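Local coordinates for LysR family transcriptional regulator (Vibrio vulnificus, PDB 5B7H), which is the regulatory domain of OxyR2, a LysR-type transcription factor that probably binds DNA and, as in OxyR relatives, probably adjusts transcription in response to hydrogen peroxide, at residues Gly16-Gly21 against Leu45-Arg50; Asp78-Arg83 against Val197-Ser202; Gly86-Lys91 against Ala190-Gly195; Leu152-Ala157 against Asp176-Val181. The protein carries 1 engineered substitution. All blocks are in the same frame, centred on the assembly; numbering follows the deposited sequence.

How the interactions relate
Following the chain from its N terminus, interaction 1 comes first and closes the short loop of a beta-alpha-beta unit, pairing strand 16-22 with strand 45-51, the two joined in sequence by helix 27-41. The other three are nested. Interaction 2 closes the widest loop, from 78-83 to 197-202; interaction 3 lies inside it, and interaction 4 inside that of interaction 3. Interactions 2 and 3 are successive pairings of the same two long strands, 81-95 and 180-198, with centres about 21 Å apart, while interaction 4 packs helix 149-157 on the start of strand 180-198 and the loop that leads into it. Interactions 1 and 4, centres about 32 Å apart, both touch the second subunit.

Interaction 1: Gly16-Gly21 against Leu45-Arg50; sequences GQLKLG and LNLLLR
The amide N of N46 donates to G16 O over 2.8 Å, the first of five backbone hydrogen bonds that join strands 16-21 and 45-50 in parallel register. Helix 27-41 connects the two in sequence, making a beta-alpha-beta unit of the LysR substrate-binding domain. The ladder continues: L18 N to N46 O, L48 N to L18 O, L20 N to L48 O and R50 N to L20 O, with N-H...O angles between 148° and 174°. The face carrying L18, L20, L45, L47 and L49 is apolar. CB of L18 meets CD1 of L47 at 3.9 Å, the two side chains lying side by side and pointing the same way, and CD2 of L20 touches CD2 of L49 at 3.9 Å. Helix 27-41 covers this face through L31, L34 and I38, and helix 205-217 adds F208 and L211.

On the face with Q17, K19, N46 and L48, CG of Q17 stands anti to its backbone N (chi1 -180°), and the extended chain crosses L48 obliquely, its amide carbon CD 3.3 Å from L48 CD1. K19 runs beside L48 before its end leads away. Near the start of the strands, one water donates to OE1 of Q17 at 2.8 Å and accepts from ND2 of N46 at 3.1 Å.

Interaction 2: Asp78-Arg83 against Val197-Ser202; sequences DGMESR and VWRPSS. With SO4 (sulfate ion), chain D.
E81 and W198 form an antiparallel hydrogen-bonded pair: E81 N donates to W198 O, and W198 N returns a bond to E81 O, each 2.9 Å long and both nearly straight. S82 and V197 follow as a non-hydrogen-bonded pair. These bonds join the beginning of strand 81-95 to the end of strand 180-198 in the sheet of the LysR substrate-binding domain.

Aromatic contact comes next. CG of W198 sits between its backbone N and carbonyl carbon (chi1 62°), and one face of the indole receives E81. CB of E81 makes a CH-pi contact 4.0 Å from the centroid of the five-membered ring, and CG lies 3.2 Å above the plane, offset toward the rim. The carboxylate is turned almost parallel to the indole, 9° between planes. F208 of helix 205-217 also meets the W198 ring.

On the sheet face that carries V197, CB of M80 touches CG1 of V197 at 3.6 Å, their side chains crossing at about a right angle; L61 touches both. Beyond the strands, the ring of P200 and the side chain of E81 pass in opposite directions, E81 OE1 3.7 Å from P200 CB.

In the polar group, NH2 of R199 donates at 3.0 Å to O2 of a sulfate, probably from the crystallisation liquor, which S203 N also bonds; the anion lies at the guanidinium edge. NH1 of R199 bonds to the carbonyls of L61 and L66, and R83 forms a salt bridge with E213. The polar ends of both arginines are engaged outside the strand pair, which is joined by backbone bonds, CH-pi contact and apolar packing.

Interaction 3: Gly86-Lys91 against Ala190-Gly195; sequences GQDPFK and AYRDIG
R192 grips D88 side-on in the tightly packed part of the contact: NE and NH2 each donate to OD2 at 2.9 Å. Both bonds lie in the guanidinium plane. NE meets OD2 on the anti side and NH2 nearly along its C-O axis, so a single carboxylate oxygen takes both N-H groups of the salt bridge. The carboxylate is turned 34° from the guanidinium, and its other oxygen, OD1, accepts from M168 N. NH1 of R192 is held by T25. Alongside this pair, CZ of F90 lies 3.9 Å from CB of R192, their side chains crossing at about a right angle, and CG1 of I194 packs on CB of D88.

The two strands run antiparallel and belong to the crossover strands that, as in LysR-type regulatory domains with the periplasmic-binding-protein-like fold, link the two subdomains. D88 and R192 exchange backbone bonds, D88 N to R192 O and R192 N to D88 O; I194 N donates to G86 O, and F90 N to A190 O.

The face carrying Q87, Y191 and D193 is looser and more exposed. Q87 runs beside Y191, its CG 3.5 Å from CE2, with amide and ring planes 81° apart. NE2 of Q87 donates to OD1 of D193 over 3.2 Å, meeting that oxygen from 38° out of the carboxylate plane. At the end of the pairing, a water lies 2.9 Å from F90 O and accepts from A190 N.

Interaction 4: Leu152-Ala157 against Asp176-Val181; sequences LVQMVA and DNQNLV
L180 pushes its two methyls against the last turn of helix 149-157, and this apolar packing carries the contact in the LysR substrate-binding domain. CD1 of L180 meets CG1 of V153 at 3.6 Å. CD2 lies against the helix backbone, 3.7 Å from CA of A157, with A157 CB at 3.9 Å and V156 CG1 at 4.1 Å.

Mixed polar-apolar contacts come from Q178, whose amide end lies over aliphatic helix atoms: NE2 is 3.5 Å from V153 CG1, and OE1 is 3.7 Å from Q154 CG. The amide planes of Q154 and Q178 are 61° apart. NE2 of Q178 donates to L174 O, while NE2 of Q154 donates to A27 O of the second subunit.

Water supplies the polar link between the segments, donating to A157 O and to Q178 O at 2.8 Å each. A157 O also accepts from N39 of the second subunit.

The helix end lies between its own sheet and that subunit: V153 touches I165 of strand 163-166, V156 touches V93 of strand 81-95, and A157 packs on V35 of the second subunit's helix 27-41.

Interaction 1: Gly16-Gly21 against Leu45-Arg50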
# COMPACT_ATOMS: atom_id res chain seq x y z
N GLY A 16 -6.18 -26.93 -2.55
CA GLY A 16 -4.75 -26.90 -2.36
C GLY A 16 -4.23 -25.48 -2.35
O GLY A 16 -4.95 -24.53 -2.06
N GLN A 17 -2.98 -25.31 -2.74
CA GLN A 17 -2.32 -24.02 -2.57
C GLN A 17 -2.02 -23.41 -3.94
O GLN A 17 -1.68 -24.12 -4.89
CB GLN A 17 -1.05 -24.27 -1.82
CG GLN A 17 -0.22 -23.08 -1.53
CD GLN A 17 1.00 -23.50 -0.76
OE1 GLN A 17 0.94 -23.65 0.47
NE2 GLN A 17 2.11 -23.70 -1.47
N LEU A 18 -2.18 -22.09 -4.03
CA LEU A 18 -1.84 -21.34 -5.22
C LEU A 18 -1.00 -20.14 -4.79
O LEU A 18 -1.39 -19.47 -3.83
CB LEU A 18 -3.14 -20.88 -5.88
CG LEU A 18 -3.18 -20.50 -7.33
CD1 LEU A 18 -2.76 -21.72 -8.12
CD2 LEU A 18 -4.61 -20.09 -7.65
N LYS A 19 0.12 -19.89 -5.48
CA LYS A 19 0.93 -18.69 -5.31
C LYS A 19 0.54 -17.66 -6.36
O LYS A 19 0.77 -17.85 -7.55
CB LYS A 19 2.45 -18.98 -5.33
CG LYS A 19 2.86 -19.93 -4.18
CD LYS A 19 4.26 -20.45 -4.35
CE LYS A 19 4.91 -20.80 -3.03
NZ LYS A 19 6.30 -21.26 -3.29
N LEU A 20 0.01 -16.54 -5.91
CA LEU A 20 -0.54 -15.54 -6.82
C LEU A 20 0.18 -14.22 -6.59
O LEU A 20 0.30 -13.77 -5.45
CB LEU A 20 -2.07 -15.37 -6.59
CG LEU A 20 -2.77 -14.37 -7.51
CD1 LEU A 20 -4.24 -14.88 -7.73
CD2 LEU A 20 -2.77 -12.97 -6.92
N GLY A 21 0.62 -13.59 -7.67
CA GLY A 21 1.28 -12.30 -7.62
C GLY A 21 0.34 -11.22 -8.14
O GLY A 21 -0.46 -11.46 -9.04
N LEU A 45 -9.08 -23.76 -1.05
CA LEU A 45 -8.04 -23.08 -1.80
C LEU A 45 -7.30 -22.11 -0.88
O LEU A 45 -7.92 -21.20 -0.31
CB LEU A 45 -8.62 -22.31 -2.98
CG LEU A 45 -7.59 -21.69 -3.94
CD1 LEU A 45 -6.65 -22.75 -4.53
CD2 LEU A 45 -8.35 -20.99 -5.02
N ASN A 46 -5.99 -22.31 -0.75
CA ASN A 46 -5.15 -21.46 0.09
C ASN A 46 -4.36 -20.57 -0.85
O ASN A 46 -3.63 -21.08 -1.71
CB ASN A 46 -4.19 -22.29 0.94
CG ASN A 46 -4.89 -22.98 2.10
OD1 ASN A 46 -6.09 -22.83 2.27
ND2 ASN A 46 -4.14 -23.70 2.90
N LEU A 47 -4.50 -19.25 -0.71
CA LEU A 47 -3.90 -18.31 -1.64
C LEU A 47 -2.72 -17.64 -0.96
O LEU A 47 -2.92 -16.77 -0.10
CB LEU A 47 -4.97 -17.30 -2.08
CG LEU A 47 -4.97 -16.63 -3.42
CD1 LEU A 47 -4.85 -17.64 -4.56
CD2 LEU A 47 -6.26 -15.83 -3.50
N LEU A 48 -1.49 -18.02 -1.34
CA LEU A 48 -0.27 -17.36 -0.90
C LEU A 48 -0.07 -16.19 -1.86
O LEU A 48 -0.24 -16.36 -3.07
CB LEU A 48 0.93 -18.32 -0.97
CG LEU A 48 0.77 -19.49 0.01
CD1 LEU A 48 1.94 -20.41 -0.19
CD2 LEU A 48 0.87 -18.95 1.44
N LEU A 49 0.23 -15.03 -1.33
CA LEU A 49 0.15 -13.79 -2.11
C LEU A 49 1.50 -13.09 -2.14
O LEU A 49 2.19 -13.01 -1.11
CB LEU A 49 -0.91 -12.81 -1.54
CG LEU A 49 -2.33 -13.36 -1.58
CD1 LEU A 49 -3.22 -12.32 -0.88
CD2 LEU A 49 -2.76 -13.45 -3.03
N ARG A 50 1.85 -12.53 -3.30
CA ARG A 50 3.05 -11.71 -3.47
C ARG A 50 2.69 -10.42 -4.16
O ARG A 50 2.01 -10.44 -5.19
CB ARG A 50 4.03 -12.49 -4.36
CG ARG A 50 5.14 -11.65 -4.95
CD ARG A 50 6.23 -11.39 -3.98
NE ARG A 50 6.65 -12.64 -3.36
CZ ARG A 50 7.41 -13.59 -3.93
NH1 ARG A 50 7.91 -13.43 -5.18
NH2 ARG A 50 7.68 -14.71 -3.25
O HOH W 1 -1.19 -23.31 2.19

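Interaction 2: Asp78-Arg83 against Val197-Ser202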
# COMPACT_ATOMS: atom_id res chain seq x y z
N ASP A 78 5.33 -11.54 -23.56
CA ASP A 78 5.63 -12.55 -24.57
C ASP A 78 5.85 -13.91 -23.91
O ASP A 78 6.58 -14.03 -22.92
CB ASP A 78 6.89 -12.14 -25.36
CG ASP A 78 7.23 -13.11 -26.51
OD1 ASP A 78 7.04 -12.74 -27.69
OD2 ASP A 78 7.74 -14.24 -26.26
N GLY A 79 5.28 -14.93 -24.52
CA GLY A 79 5.50 -16.30 -24.11
C GLY A 79 4.57 -16.77 -23.00
O GLY A 79 4.54 -17.97 -22.71
N MET A 80 3.86 -15.86 -22.33
CA MET A 80 2.91 -16.27 -21.30
C MET A 80 1.51 -16.39 -21.88
O MET A 80 1.21 -15.97 -23.01
CB MET A 80 2.87 -15.27 -20.14
CG MET A 80 4.22 -14.95 -19.49
SD MET A 80 4.90 -16.47 -18.64
CE MET A 80 6.11 -16.93 -19.84
N GLU A 81 0.63 -17.02 -21.13
CA GLU A 81 -0.75 -17.09 -21.53
C GLU A 81 -1.50 -16.08 -20.66
O GLU A 81 -1.15 -15.86 -19.50
CB GLU A 81 -1.16 -18.52 -21.25
CG GLU A 81 -2.48 -18.91 -21.43
CD GLU A 81 -2.42 -20.19 -22.21
OE1 GLU A 81 -1.33 -20.81 -22.25
OE2 GLU A 81 -3.43 -20.54 -22.82
N SER A 82 -2.47 -15.39 -21.23
CA SER A 82 -3.23 -14.39 -20.49
C SER A 82 -4.69 -14.42 -20.84
O SER A 82 -5.10 -14.87 -21.90
CB SER A 82 -2.65 -12.99 -20.60
OG SER A 82 -2.91 -12.47 -21.87
N ARG A 83 -5.48 -13.90 -19.92
CA ARG A 83 -6.92 -13.79 -20.08
C ARG A 83 -7.34 -12.47 -19.45
O ARG A 83 -7.16 -12.30 -18.24
CB ARG A 83 -7.61 -14.95 -19.36
CG ARG A 83 -9.09 -14.93 -19.52
CD ARG A 83 -9.68 -16.33 -19.20
NE ARG A 83 -11.09 -16.19 -19.05
CZ ARG A 83 -11.89 -17.17 -18.74
NH1 ARG A 83 -11.38 -18.38 -18.49
NH2 ARG A 83 -13.19 -16.91 -18.60
N VAL A 197 -2.42 -13.95 -15.79
CA VAL A 197 -1.27 -14.34 -16.63
C VAL A 197 -0.61 -15.56 -16.00
O VAL A 197 -0.34 -15.57 -14.79
CB VAL A 197 -0.25 -13.20 -16.72
CG1 VAL A 197 0.94 -13.58 -17.65
CG2 VAL A 197 -0.93 -11.94 -17.30
N TRP A 198 -0.25 -16.55 -16.83
CA TRP A 198 0.34 -17.79 -16.30
C TRP A 198 1.22 -18.44 -17.37
O TRP A 198 1.26 -17.98 -18.51
CB TRP A 198 -0.70 -18.80 -15.81
CG TRP A 198 -1.67 -19.31 -16.85
CD1 TRP A 198 -1.53 -20.46 -17.60
CD2 TRP A 198 -2.95 -18.75 -17.18
NE1 TRP A 198 -2.68 -20.65 -18.40
CE2 TRP A 198 -3.55 -19.60 -18.15
CE3 TRP A 198 -3.64 -17.60 -16.77
CZ2 TRP A 198 -4.82 -19.33 -18.71
CZ3 TRP A 198 -4.92 -17.34 -17.34
CH2 TRP A 198 -5.49 -18.22 -18.29
N ARG A 199 1.90 -19.52 -17.00
CA ARG A 199 2.82 -20.18 -17.95
C ARG A 199 2.06 -21.16 -18.82
O ARG A 199 1.25 -21.95 -18.31
CB ARG A 199 3.87 -20.98 -17.21
CG ARG A 199 4.80 -20.08 -16.37
CD ARG A 199 5.94 -20.90 -15.75
NE ARG A 199 5.46 -21.94 -14.85
CZ ARG A 199 5.05 -21.69 -13.60
NH1 ARG A 199 5.08 -20.44 -13.10
NH2 ARG A 199 4.59 -22.69 -12.86
N PRO A 200 2.30 -21.16 -20.14
CA PRO A 200 1.62 -22.15 -21.00
C PRO A 200 1.87 -23.58 -20.61
O PRO A 200 1.03 -24.45 -20.89
CB PRO A 200 2.25 -21.91 -22.38
CG PRO A 200 2.84 -20.53 -22.35
CD PRO A 200 3.16 -20.20 -20.87
N SER A 201 3.02 -23.87 -20.00
CA SER A 201 3.33 -25.24 -19.58
C SER A 201 2.67 -25.65 -18.28
O SER A 201 2.84 -26.80 -17.85
CB SER A 201 4.85 -25.50 -19.48
OG SER A 201 5.48 -24.62 -18.54
N SER A 202 1.96 -24.74 -17.61
CA SER A 202 1.38 -25.08 -16.32
C SER A 202 0.37 -26.22 -16.46
O SER A 202 -0.35 -26.32 -17.45
CB SER A 202 0.63 -23.87 -15.82
OG SER A 202 -0.07 -24.19 -14.62
S SO4 D . 3.45 -26.33 -12.79
O1 SO4 D . 2.38 -27.05 -13.49
O2 SO4 D . 4.25 -25.55 -13.75
O3 SO4 D . 4.27 -27.27 -12.03
O4 SO4 D . 2.82 -25.48 -11.79

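Interaction 3: Gly86-Lys91 against Ala190-Gly195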
# COMPACT_ATOMS: atom_id res chain seq x y z
N GLY A 86 -11.61 -8.10 -16.97
CA GLY A 86 -12.50 -6.95 -16.82
C GLY A 86 -11.76 -5.64 -17.04
O GLY A 86 -10.59 -5.62 -17.39
N GLN A 87 -12.50 -4.55 -16.87
CA GLN A 87 -11.98 -3.22 -17.13
C GLN A 87 -12.18 -2.41 -15.85
O GLN A 87 -13.22 -2.53 -15.20
CB GLN A 87 -12.77 -2.58 -18.30
CG GLN A 87 -12.48 -3.22 -19.68
CD GLN A 87 -13.06 -4.63 -19.80
OE1 GLN A 87 -14.26 -4.84 -19.57
NE2 GLN A 87 -12.19 -5.62 -20.12
N ASP A 88 -11.20 -1.57 -15.52
CA ASP A 88 -11.18 -0.77 -14.30
C ASP A 88 -11.08 0.68 -14.77
O ASP A 88 -10.04 1.09 -15.29
CB ASP A 88 -9.94 -1.22 -13.50
CG ASP A 88 -9.76 -0.53 -12.13
OD1 ASP A 88 -10.76 -0.11 -11.47
OD2 ASP A 88 -8.57 -0.48 -11.72
N PRO A 89 -12.15 1.45 -14.66
CA PRO A 89 -12.13 2.83 -15.15
C PRO A 89 -11.12 3.70 -14.41
O PRO A 89 -10.81 3.46 -13.25
CB PRO A 89 -13.55 3.33 -14.86
CG PRO A 89 -14.35 2.11 -14.83
CD PRO A 89 -13.47 1.03 -14.22
N PHE A 90 -10.68 4.78 -15.09
CA PHE A 90 -9.85 5.81 -14.47
C PHE A 90 -10.71 7.02 -14.13
O PHE A 90 -11.64 7.37 -14.88
CB PHE A 90 -8.76 6.27 -15.43
CG PHE A 90 -7.62 5.30 -15.59
CD1 PHE A 90 -7.31 4.76 -16.79
CD2 PHE A 90 -6.87 4.93 -14.49
CE1 PHE A 90 -6.25 3.85 -16.93
CE2 PHE A 90 -5.81 4.03 -14.64
CZ PHE A 90 -5.51 3.50 -15.86
N LYS A 91 -10.39 7.65 -13.02
CA LYS A 91 -10.94 8.96 -12.70
C LYS A 91 -9.78 9.89 -12.40
O LYS A 91 -8.63 9.47 -12.25
CB LYS A 91 -11.81 8.87 -11.45
CG LYS A 91 -13.05 7.98 -11.63
CD LYS A 91 -14.02 8.66 -12.56
CE LYS A 91 -15.41 8.08 -12.35
NZ LYS A 91 -15.45 6.74 -12.89
N ALA A 190 -12.19 6.19 -20.18
CA ALA A 190 -10.87 5.58 -20.19
C ALA A 190 -10.76 4.59 -19.03
O ALA A 190 -11.41 4.75 -17.99
CB ALA A 190 -9.83 6.62 -19.96
N TYR A 191 -9.94 3.58 -19.23
CA TYR A 191 -9.91 2.45 -18.30
C TYR A 191 -8.63 1.68 -18.55
O TYR A 191 -7.94 1.89 -19.55
CB TYR A 191 -11.15 1.57 -18.53
CG TYR A 191 -11.18 0.88 -19.91
CD1 TYR A 191 -11.87 1.46 -20.96
CD2 TYR A 191 -10.50 -0.31 -20.15
CE1 TYR A 191 -11.87 0.86 -22.22
CE2 TYR A 191 -10.50 -0.94 -21.43
CZ TYR A 191 -11.20 -0.33 -22.44
OH TYR A 191 -11.22 -0.93 -23.69
N ARG A 192 -8.36 0.71 -17.65
CA ARG A 192 -7.29 -0.27 -17.85
C ARG A 192 -7.92 -1.66 -17.84
O ARG A 192 -8.87 -1.93 -17.10
CB ARG A 192 -6.14 -0.19 -16.81
CG ARG A 192 -6.65 -0.34 -15.37
CD ARG A 192 -5.48 -0.24 -14.41
NE ARG A 192 -6.00 -0.38 -13.07
CZ ARG A 192 -5.24 -0.54 -11.98
NH1 ARG A 192 -3.92 -0.57 -12.07
NH2 ARG A 192 -5.81 -0.68 -10.79
N ASP A 193 -7.42 -2.55 -18.69
CA ASP A 193 -7.79 -3.96 -18.62
C ASP A 193 -7.10 -4.63 -17.44
O ASP A 193 -5.97 -4.29 -17.08
CB ASP A 193 -7.34 -4.70 -19.88
CG ASP A 193 -8.24 -4.50 -21.06
OD1 ASP A 193 -9.47 -4.24 -20.93
OD2 ASP A 193 -7.72 -4.65 -22.21
N ILE A 194 -7.79 -5.56 -16.81
CA ILE A 194 -7.22 -6.38 -15.76
C ILE A 194 -7.19 -7.80 -16.31
O ILE A 194 -8.17 -8.28 -16.90
CB ILE A 194 -8.14 -6.33 -14.52
CG1 ILE A 194 -8.39 -4.87 -14.08
CG2 ILE A 194 -7.53 -7.21 -13.37
CD1 ILE A 194 -7.17 -4.14 -13.72
N GLY A 195 -6.08 -8.51 -16.07
CA GLY A 195 -6.04 -9.86 -16.56
C GLY A 195 -5.25 -10.80 -15.67
O GLY A 195 -4.53 -10.37 -14.78
O HOH W 2 -13.19 7.05 -17.27

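Interaction 4: Leu152-Ala157 against Asp176-Val181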
# COMPACT_ATOMS: atom_id res chain seq x y z
N LEU A 152 0.77 9.36 -3.46
CA LEU A 152 0.31 10.19 -4.56
C LEU A 152 -1.00 10.89 -4.20
O LEU A 152 -1.15 12.12 -4.38
CB LEU A 152 0.12 9.30 -5.79
CG LEU A 152 -0.46 9.92 -7.06
CD1 LEU A 152 0.39 11.08 -7.52
CD2 LEU A 152 -0.53 8.79 -8.13
N VAL A 153 -1.97 10.12 -3.71
CA VAL A 153 -3.26 10.71 -3.36
C VAL A 153 -3.11 11.70 -2.21
O VAL A 153 -3.78 12.75 -2.19
CB VAL A 153 -4.22 9.56 -3.01
CG1 VAL A 153 -5.47 10.14 -2.27
CG2 VAL A 153 -4.58 8.81 -4.31
N GLN A 154 -2.21 11.42 -1.26
CA GLN A 154 -1.99 12.37 -0.17
C GLN A 154 -1.43 13.69 -0.68
O GLN A 154 -1.80 14.75 -0.18
CB GLN A 154 -1.06 11.78 0.89
CG GLN A 154 -1.73 10.64 1.68
CD GLN A 154 -0.75 9.61 2.23
OE1 GLN A 154 0.47 9.68 1.97
NE2 GLN A 154 -1.29 8.62 2.91
N MET A 155 -0.53 13.67 -1.66
CA MET A 155 -0.05 14.94 -2.23
C MET A 155 -1.18 15.70 -2.91
O MET A 155 -1.27 16.94 -2.79
CB MET A 155 1.09 14.73 -3.22
CG MET A 155 2.37 14.30 -2.52
SD MET A 155 3.81 14.23 -3.59
CE MET A 155 3.48 12.74 -4.53
N VAL A 156 -2.08 15.00 -3.61
CA VAL A 156 -3.24 15.67 -4.18
C VAL A 156 -4.10 16.24 -3.07
O VAL A 156 -4.61 17.37 -3.16
CB VAL A 156 -4.01 14.69 -5.10
CG1 VAL A 156 -5.35 15.31 -5.55
CG2 VAL A 156 -3.15 14.36 -6.34
N ALA A 157 -4.31 15.44 -1.99
CA ALA A 157 -5.09 15.93 -0.84
C ALA A 157 -4.46 17.15 -0.18
O ALA A 157 -5.16 17.96 0.44
CB ALA A 157 -5.33 14.83 0.18
N ASP A 176 -11.29 8.13 1.40
CA ASP A 176 -12.06 8.47 2.62
C ASP A 176 -11.29 9.45 3.51
O ASP A 176 -10.07 9.32 3.76
CB ASP A 176 -12.30 7.23 3.45
CG ASP A 176 -13.45 6.39 2.92
OD1 ASP A 176 -14.23 6.85 2.04
OD2 ASP A 176 -13.58 5.24 3.43
N ASN A 177 -12.02 10.46 3.98
CA ASN A 177 -11.51 11.42 4.94
C ASN A 177 -10.37 12.29 4.40
O ASN A 177 -9.73 13.03 5.19
CB ASN A 177 -11.16 10.76 6.29
CG ASN A 177 -12.35 10.21 6.95
OD1 ASN A 177 -13.35 10.89 7.02
ND2 ASN A 177 -12.26 8.98 7.46
N GLN A 178 -10.17 12.34 3.09
CA GLN A 178 -9.12 13.19 2.52
C GLN A 178 -9.66 14.40 1.79
O GLN A 178 -8.87 15.15 1.21
CB GLN A 178 -8.20 12.37 1.59
CG GLN A 178 -7.60 11.17 2.36
CD GLN A 178 -6.31 10.72 1.73
OE1 GLN A 178 -5.32 11.44 1.82
NE2 GLN A 178 -6.31 9.54 1.08
N ASN A 179 -10.98 14.60 1.82
CA ASN A 179 -11.64 15.79 1.27
C ASN A 179 -11.33 16.01 -0.21
O ASN A 179 -11.04 17.14 -0.63
CB ASN A 179 -11.31 17.03 2.12
CG ASN A 179 -12.38 18.07 2.06
OD1 ASN A 179 -13.44 17.82 1.50
ND2 ASN A 179 -12.12 19.24 2.60
N LEU A 180 -11.44 14.95 -1.03
CA LEU A 180 -11.15 14.97 -2.46
C LEU A 180 -12.44 14.95 -3.27
O LEU A 180 -13.52 14.60 -2.77
CB LEU A 180 -10.31 13.75 -2.86
CG LEU A 180 -8.98 13.73 -2.09
CD1 LEU A 180 -8.32 12.39 -2.25
CD2 LEU A 180 -8.10 14.83 -2.60
N VAL A 181 -12.32 15.41 -4.51
CA VAL A 181 -13.41 15.43 -5.48
C VAL A 181 -13.01 14.54 -6.64
O VAL A 181 -11.88 14.64 -7.13
CB VAL A 181 -13.68 16.85 -5.99
CG1 VAL A 181 -14.78 16.82 -7.05
CG2 VAL A 181 -14.12 17.73 -4.80
O HOH W 3 -7.89 17.74 0.79